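Local coordinates for protein GH127 beta-L-arabinofuranoside (Geobacillus stearothermophilus, PDB 4QJY) that probably releases beta-L-arabinofuranose residues from arabinose-containing sugars, as a glycoside hydrolase of family 127, at residues A332-S337 and A411-N416; E386-A391 and E638-V643. All blocks are in the same frame, centred on the assembly; numbering follows the deposited sequence. Where two conformers were deposited one is given.

Contact 1. Residues A332-S337 and A411-N416; sequences AETCAS and ACCPPN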
ATOM      1  N   ALA A 332      -3.821   5.023 -11.654  1.00 21.60           N
ATOM      2  CA  ALA A 332      -3.569   5.745 -12.916  1.00 19.64           C
ATOM      3  C   ALA A 332      -3.962   4.905 -14.117  1.00 20.65           C
ATOM      4  O   ALA A 332      -3.163   4.648 -15.028  1.00 18.50           O
ATOM      5  CB  ALA A 332      -2.104   6.119 -13.004  1.00 20.61           C
ATOM      6  N   GLU A 333      -5.208   4.438 -14.072  1.00 20.45           N
ATOM      7  CA  GLU A 333      -5.808   3.620 -15.097  1.00 21.11           C
ATOM      8  C   GLU A 333      -5.757   4.350 -16.446  1.00 20.62           C
ATOM      9  O   GLU A 333      -6.060   5.564 -16.537  1.00 20.19           O
ATOM     10  CB  GLU A 333      -7.267   3.364 -14.700  1.00 23.56           C
ATOM     11  CG  GLU A 333      -8.024   2.446 -15.614  1.00 26.69           C
ATOM     12  CD  GLU A 333      -9.463   2.176 -15.167  1.00 29.28           C
ATOM     13  OE1 GLU A 333     -10.240   1.638 -16.008  1.00 31.37           O
ATOM     14  OE2 GLU A 333      -9.833   2.465 -13.999  1.00 27.19           O
ATOM     15  N   THR A 334      -5.351   3.637 -17.480  1.00 20.44           N
ATOM     16  CA  THR A 334      -5.178   4.229 -18.797  1.00 22.64           C
ATOM     17  C   THR A 334      -6.455   5.003 -19.190  1.00 22.81           C
ATOM     18  O   THR A 334      -6.373   6.104 -19.681  1.00 21.93           O
ATOM     19  CB  THR A 334      -4.866   3.142 -19.861  1.00 25.45           C
ATOM     20  OG1 THR A 334      -3.725   2.371 -19.450  1.00 27.73           O
ATOM     21  CG2 THR A 334      -4.574   3.749 -21.194  1.00 25.77           C
ATOM     22  N   CYS A 335      -7.629   4.423 -18.932  1.00 24.63           N
ATOM     23  CA  CYS A 335      -8.907   5.002 -19.320  1.00 26.08           C
ATOM     24  C   CYS A 335      -9.232   6.256 -18.523  1.00 24.92           C
ATOM     25  O   CYS A 335     -10.072   7.064 -18.963  1.00 22.90           O
ATOM     26  CB  CYS A 335     -10.067   3.971 -19.234  1.00 32.19           C
ATOM     27  SG  CYS A 335      -9.898   2.617 -20.449  1.00 40.46           S
ATOM     28  N   ALA A 336      -8.589   6.431 -17.368  1.00 21.80           N
ATOM     29  CA  ALA A 336      -8.792   7.646 -16.616  1.00 22.31           C
ATOM     30  C   ALA A 336      -8.025   8.837 -17.213  1.00 20.03           C
ATOM     31  O   ALA A 336      -8.543   9.931 -17.246  1.00 19.52           O
ATOM     32  CB  ALA A 336      -8.465   7.453 -15.158  1.00 23.02           C
ATOM     33  N   SER A 337      -6.828   8.622 -17.721  1.00 20.82           N
ATOM     34  CA  SER A 337      -6.106   9.706 -18.438  1.00 21.07           C
ATOM     35  C   SER A 337      -6.802  10.038 -19.748  1.00 21.12           C
ATOM     36  O   SER A 337      -6.863  11.198 -20.144  1.00 19.62           O
ATOM     37  CB  SER A 337      -4.674   9.296 -18.709  1.00 22.24           C
ATOM     38  OG  SER A 337      -3.981   9.383 -17.485  1.00 25.23           O
ATOM     39  N   ALA A 411     -13.147  -4.028 -19.351  1.00 59.13           N
ATOM     40  CA  ALA A 411     -13.700  -2.693 -18.929  1.00 59.15           C
ATOM     41  C   ALA A 411     -12.846  -1.558 -19.560  1.00 51.91           C
ATOM     42  O   ALA A 411     -13.316  -0.786 -20.402  1.00 45.41           O
ATOM     43  CB  ALA A 411     -13.803  -2.538 -17.407  1.00 59.31           C
ATOM     44  N   CYS A 412     -11.592  -1.506 -19.136  0.60 50.11           N
ATOM     45  CA  CYS A 412     -10.609  -0.707 -19.797  0.60 50.89           C
ATOM     46  C   CYS A 412      -9.745  -1.595 -20.685  0.60 50.71           C
ATOM     47  O   CYS A 412      -9.349  -2.710 -20.311  0.60 52.14           O
ATOM     48  CB  CYS A 412      -9.738   0.047 -18.780  0.60 49.63           C
ATOM     49  SG  CYS A 412      -8.618   1.272 -19.525  0.60 57.04           S
ATOM     50  N   CYS A 413      -9.613  -1.139 -21.919  0.60 53.22           N
ATOM     51  CA  CYS A 413      -8.303  -0.834 -22.494  0.60 55.78           C
ATOM     52  C   CYS A 413      -8.299  -0.620 -23.991  0.60 53.42           C
ATOM     53  O   CYS A 413      -8.461   0.525 -24.423  0.60 53.76           O
ATOM     54  CB  CYS A 413      -7.124  -1.717 -22.029  0.60 55.41           C
ATOM     55  SG  CYS A 413      -5.700  -0.628 -21.834  0.60 54.78           S
ATOM     56  N   PRO A 414      -8.119  -1.697 -24.779  0.60 51.64           N
ATOM     57  CA  PRO A 414      -7.525  -1.387 -26.079  0.60 47.39           C
ATOM     58  C   PRO A 414      -8.421  -0.584 -27.034  0.60 41.56           C
ATOM     59  O   PRO A 414      -7.947   0.412 -27.567  0.60 35.32           O
ATOM     60  CB  PRO A 414      -7.104  -2.768 -26.629  0.60 47.21           C
ATOM     61  CG  PRO A 414      -7.251  -3.718 -25.474  0.60 49.10           C
ATOM     62  CD  PRO A 414      -8.354  -3.141 -24.634  0.60 50.84           C
ATOM     63  N   PRO A 415      -9.691  -0.998 -27.259  1.00 42.08           N
ATOM     64  CA  PRO A 415     -10.456  -0.053 -28.085  1.00 45.92           C
ATOM     65  C   PRO A 415     -10.657   1.317 -27.429  1.00 41.06           C
ATOM     66  O   PRO A 415     -10.879   2.302 -28.143  1.00 41.97           O
ATOM     67  CB  PRO A 415     -11.791  -0.781 -28.325  1.00 43.07           C
ATOM     68  CG  PRO A 415     -11.381  -2.205 -28.357  1.00 43.99           C
ATOM     69  CD  PRO A 415     -10.374  -2.317 -27.240  1.00 43.63           C
ATOM     70  N   ASN A 416     -10.534   1.388 -26.111  1.00 35.70           N
ATOM     71  CA  ASN A 416     -10.583   2.671 -25.479  1.00 35.29           C
ATOM     72  C   ASN A 416      -9.390   3.558 -25.921  1.00 31.83           C
ATOM     73  O   ASN A 416      -9.565   4.716 -26.327  1.00 29.92           O
ATOM     74  CB  ASN A 416     -10.699   2.511 -23.989  1.00 39.11           C
ATOM     75  CG  ASN A 416     -11.878   3.275 -23.442  1.00 47.72           C
ATOM     76  OD1 ASN A 416     -12.926   2.680 -23.138  1.00 50.39           O
ATOM     77  ND2 ASN A 416     -11.743   4.611 -23.364  1.00 46.30           N
TER

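Contact 2. Residues E386-A391 and E638-V643; sequences EVWPKA and EGEMVV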
ATOM      1  N   GLU A 386       6.482   4.113 -10.301  1.00 26.43           N
ATOM      2  CA  GLU A 386       7.639   3.422  -9.699  1.00 26.81           C
ATOM      3  C   GLU A 386       7.363   1.928  -9.674  1.00 26.58           C
ATOM      4  O   GLU A 386       6.348   1.485  -9.137  1.00 23.99           O
ATOM      5  CB  GLU A 386       7.809   3.880  -8.281  1.00 31.09           C
ATOM      6  CG  GLU A 386       9.010   3.324  -7.542  1.00 37.78           C
ATOM      7  CD  GLU A 386       8.961   3.729  -6.088  1.00 42.26           C
ATOM      8  OE1 GLU A 386       8.611   4.895  -5.843  1.00 53.79           O
ATOM      9  OE2 GLU A 386       9.203   2.888  -5.194  1.00 45.51           O
ATOM     10  N   VAL A 387       8.278   1.156 -10.223  1.00 24.52           N
ATOM     11  CA  VAL A 387       8.147  -0.234 -10.165  1.00 25.88           C
ATOM     12  C   VAL A 387       9.395  -0.905  -9.620  1.00 25.86           C
ATOM     13  O   VAL A 387      10.498  -0.640 -10.066  1.00 22.13           O
ATOM     14  CB  VAL A 387       7.851  -0.770 -11.555  1.00 27.02           C
ATOM     15  CG1 VAL A 387       7.702  -2.265 -11.500  1.00 29.21           C
ATOM     16  CG2 VAL A 387       6.588  -0.132 -12.079  1.00 27.50           C
ATOM     17  N   TRP A 388       9.167  -1.813  -8.668  1.00 31.18           N
ATOM     18  CA  TRP A 388      10.151  -2.843  -8.230  1.00 31.20           C
ATOM     19  C   TRP A 388       9.509  -4.194  -8.486  1.00 27.78           C
ATOM     20  O   TRP A 388       8.622  -4.559  -7.766  1.00 29.33           O
ATOM     21  CB  TRP A 388      10.470  -2.631  -6.758  1.00 29.93           C
ATOM     22  CG  TRP A 388      11.475  -3.567  -6.183  1.00 30.01           C
ATOM     23  CD1 TRP A 388      12.332  -4.398  -6.859  1.00 28.46           C
ATOM     24  CD2 TRP A 388      11.765  -3.735  -4.788  1.00 28.12           C
ATOM     25  NE1 TRP A 388      13.118  -5.072  -5.964  1.00 28.10           N
ATOM     26  CE2 TRP A 388      12.809  -4.672  -4.694  1.00 27.73           C
ATOM     27  CE3 TRP A 388      11.232  -3.180  -3.609  1.00 28.83           C
ATOM     28  CZ2 TRP A 388      13.306  -5.103  -3.478  1.00 31.96           C
ATOM     29  CZ3 TRP A 388      11.745  -3.588  -2.375  1.00 28.32           C
ATOM     30  CH2 TRP A 388      12.758  -4.551  -2.322  1.00 32.05           C
ATOM     31  N   PRO A 389       9.903  -4.907  -9.557  1.00 28.13           N
ATOM     32  CA  PRO A 389       9.058  -6.053  -9.972  1.00 26.85           C
ATOM     33  C   PRO A 389       8.781  -7.069  -8.857  1.00 27.15           C
ATOM     34  O   PRO A 389       7.633  -7.488  -8.648  1.00 23.88           O
ATOM     35  CB  PRO A 389       9.845  -6.697 -11.148  1.00 24.90           C
ATOM     36  CG  PRO A 389      10.704  -5.609 -11.655  1.00 26.76           C
ATOM     37  CD  PRO A 389      11.070  -4.738 -10.451  1.00 26.22           C
ATOM     38  N   LYS A 390       9.807  -7.441  -8.111  1.00 28.32           N
ATOM     39  CA  LYS A 390       9.570  -8.304  -6.986  1.00 28.89           C
ATOM     40  C   LYS A 390       8.456  -7.824  -6.034  1.00 26.51           C
ATOM     41  O   LYS A 390       7.699  -8.631  -5.523  1.00 25.60           O
ATOM     42  CB  LYS A 390      10.841  -8.530  -6.183  1.00 33.25           C
ATOM     43  CG  LYS A 390      10.592  -9.580  -5.109  1.00 40.05           C
ATOM     44  CD  LYS A 390      11.720 -10.581  -5.001  1.00 47.83           C
ATOM     45  CE  LYS A 390      11.399 -11.670  -3.969  1.00 52.11           C
ATOM     46  NZ  LYS A 390      10.223 -12.531  -4.318  1.00 51.21           N
ATOM     47  N   ALA A 391       8.356  -6.523  -5.783  1.00 24.60           N
ATOM     48  CA  ALA A 391       7.374  -6.028  -4.833  1.00 22.96           C
ATOM     49  C   ALA A 391       5.964  -6.020  -5.388  1.00 23.60           C
ATOM     50  O   ALA A 391       5.024  -5.915  -4.642  1.00 22.57           O
ATOM     51  CB  ALA A 391       7.762  -4.659  -4.372  1.00 23.88           C
ATOM     52  N   GLU A 638      11.373  -6.666 -18.533  1.00 30.46           N
ATOM     53  CA  GLU A 638      10.969  -6.454 -17.186  1.00 31.04           C
ATOM     54  C   GLU A 638      12.120  -5.865 -16.400  1.00 28.20           C
ATOM     55  O   GLU A 638      13.254  -6.311 -16.535  1.00 26.67           O
ATOM     56  CB  GLU A 638      10.553  -7.786 -16.563  1.00 31.72           C
ATOM     57  CG  GLU A 638      10.042  -7.665 -15.144  1.00 34.86           C
ATOM     58  CD  GLU A 638       9.378  -8.934 -14.666  1.00 37.62           C
ATOM     59  OE1 GLU A 638       9.584 -10.003 -15.258  1.00 51.86           O
ATOM     60  OE2 GLU A 638       8.661  -8.907 -13.687  1.00 41.13           O
ATOM     61  N   GLY A 639      11.817  -4.838 -15.596  1.00 24.67           N
ATOM     62  CA  GLY A 639      12.786  -4.300 -14.674  1.00 22.27           C
ATOM     63  C   GLY A 639      12.257  -3.137 -13.881  1.00 22.54           C
ATOM     64  O   GLY A 639      11.128  -2.660 -14.035  1.00 22.59           O
ATOM     65  N   GLU A 640      13.108  -2.651 -13.020  1.00 22.84           N
ATOM     66  CA  GLU A 640      12.771  -1.515 -12.209  1.00 24.20           C
ATOM     67  C   GLU A 640      12.544  -0.257 -13.065  1.00 22.38           C
ATOM     68  O   GLU A 640      13.212  -0.056 -14.089  1.00 20.87           O
ATOM     69  CB  GLU A 640      13.915  -1.258 -11.227  1.00 24.96           C
ATOM     70  CG  GLU A 640      14.072  -2.352 -10.200  1.00 26.46           C
ATOM     71  CD  GLU A 640      15.013  -1.965  -9.059  1.00 28.50           C
ATOM     72  OE1 GLU A 640      15.074  -0.773  -8.697  1.00 27.05           O
ATOM     73  OE2 GLU A 640      15.683  -2.868  -8.503  1.00 30.18           O
ATOM     74  N   MET A 641      11.642   0.603 -12.604  1.00 22.52           N
ATOM     75  CA  MET A 641      11.419   1.908 -13.273  1.00 22.71           C
ATOM     76  C   MET A 641      11.049   2.931 -12.224  1.00 21.43           C
ATOM     77  O   MET A 641      10.343   2.607 -11.283  1.00 19.64           O
ATOM     78  CB  MET A 641      10.343   1.793 -14.369  1.00 23.07           C
ATOM     79  CG  MET A 641      10.045   3.092 -15.092  1.00 23.06           C
ATOM     80  SD  MET A 641       8.973   4.162 -14.122  1.00 20.91           S
ATOM     81  CE  MET A 641       7.389   3.343 -14.382  1.00 20.79           C
ATOM     82  N   VAL A 642      11.564   4.153 -12.373  1.00 21.65           N
ATOM     83  CA  VAL A 642      11.231   5.252 -11.486  1.00 22.60           C
ATOM     84  C   VAL A 642      11.082   6.548 -12.301  1.00 22.73           C
ATOM     85  O   VAL A 642      11.886   6.850 -13.166  1.00 22.61           O
ATOM     86  CB  VAL A 642      12.304   5.482 -10.386  1.00 25.28           C
ATOM     87  CG1 VAL A 642      11.973   6.718  -9.566  1.00 29.52           C
ATOM     88  CG2 VAL A 642      12.269   4.380  -9.366  1.00 26.80           C
ATOM     89  N   VAL A 643      10.079   7.333 -11.965  1.00 21.50           N
ATOM     90  CA  VAL A 643       9.950   8.654 -12.484  1.00 22.28           C
ATOM     91  C   VAL A 643      10.528   9.656 -11.513  1.00 21.65           C
ATOM     92  O   VAL A 643      11.325  10.461 -11.927  1.00 23.10           O
ATOM     93  CB  VAL A 643       8.489   8.981 -12.794  1.00 24.29           C
ATOM     94  CG1 VAL A 643       8.262  10.485 -13.016  1.00 25.01           C
ATOM     95  CG2 VAL A 643       8.091   8.206 -14.018  1.00 25.14           C
TER
HETATM   96  O   HOH W   1      12.292   0.678  -8.361  1.00 37.73           O

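Contact 1. Residues A332-S337 and A411-N416
Glu333 reaches Cys412 with one carboxylate oxygen. Its CG stands anti to the backbone N (chi1 -176°), and the rest of the chain is extended. This carries Glu333 OE1 to 3.2 Å from Cys412 CB. Cys412 and Cys413 were modelled in two conformers, so the finer spacing around them is doubtful. Glu333 is also the N-cap residue of helix 334-350, and Glu333 O accepts a hydrogen bond from Ala336 N at 2.8 Å. Thr334 is the first residue of that helix. Thr334 CB lies 4.2 Å from Cys412 SG. Its hydroxyl turns to other partners, Asn383 and the carbonyl of Phe380. Cys335 carries the contact. Cys412 SG is anti to its own backbone N (chi1 -172°), which turns it toward Cys335 SG. In this conformer the two form a disulfide, with Cys335 SG 2.1 Å from Cys412 SG and a chi3 of 97°. The second conformer of Cys412 leaves open whether every molecule is bridged. Cys335 SG also packs against Asn416 CB at 3.6 Å. The Asn416 amide oxygen makes a weak hydrogen bond to Lys81. Val267 of helix 266-283 touches both Glu333 and Cys335. An acetate ion, probably from the crystallisation liquor, lies near Cys335. The bridge joins the starts of two helices, since Cys413 is the N-cap of helix 414-422. Glu333, Cys335 and Cys412 thus meet in the catalytic domain, with Cys413 next to them on the Thr334 side, an arrangement consistent with the zinc-cysteine site of GH127 relatives.

Contact 2. Residues E386-A391 and E638-V643
Val387 and Met641, an antiparallel hydrogen-bonded pair, form the tight part of this contact. Val387 N donates to Met641 O at 2.7 Å, tilted 16° from the carbonyl plane. Met641 N donates to Val387 O at 3.0 Å, in the carbonyl plane and on a lone pair. A water donates to Val387 O and links it to Glu640 OE1. The side chains of the pair are buried, with Val387 CG2 4.2 Å from Met641 CE, and Trp633 touches both. Glu386 and Val642 form the more open, solvent-facing pair, which is non-hydrogen-bonded. Their side chains lie side by side, and Glu386 CG meets Val642 CG2 at 3.9 Å. Beyond the strands, Pro389 sits over the Glu638-Glu640 backbone. Pro389 CG is 3.7 Å from Gly639 C, its CD packs across Glu640 CG, and Pro389 CB meets Glu638 OE2 at 3.6 Å near the solvent. With an alanine in place of Pro389, CG and CD are lost, which would probably open a gap over Gly639 and uncover Glu640 CG. Glu640 OE2 approaches the Trp388 ring obliquely, 4.0 Å from Trp388 CD1, with the ring and carboxylate planes 50° apart. Arg544 of the second subunit meets both, by a cation-pi contact with Trp388 and a salt bridge to Glu640. The arrangement is a short antiparallel strand pairing that adds a catalytic-domain strand to the C-terminal domain's beta sheet at the subunit interface.

In the fold
Contact 1 is core: all its touching residues are buried, and its centre is about 7 Å from the chain centre. Contact 2 lies further out, about 24 Å from that centre, and is partly open and touches the second subunit. The two centres are about 21 Å apart, and the contacts do not touch. Along the chain their segments alternate, and strand 386-387 is followed by helix 414-422. Contact 1 joins two helix starts within the catalytic domain through sulfur chemistry. Contact 2 joins that domain to the C-terminal one through backbone hydrogen bonds, proline packing and charged side chains.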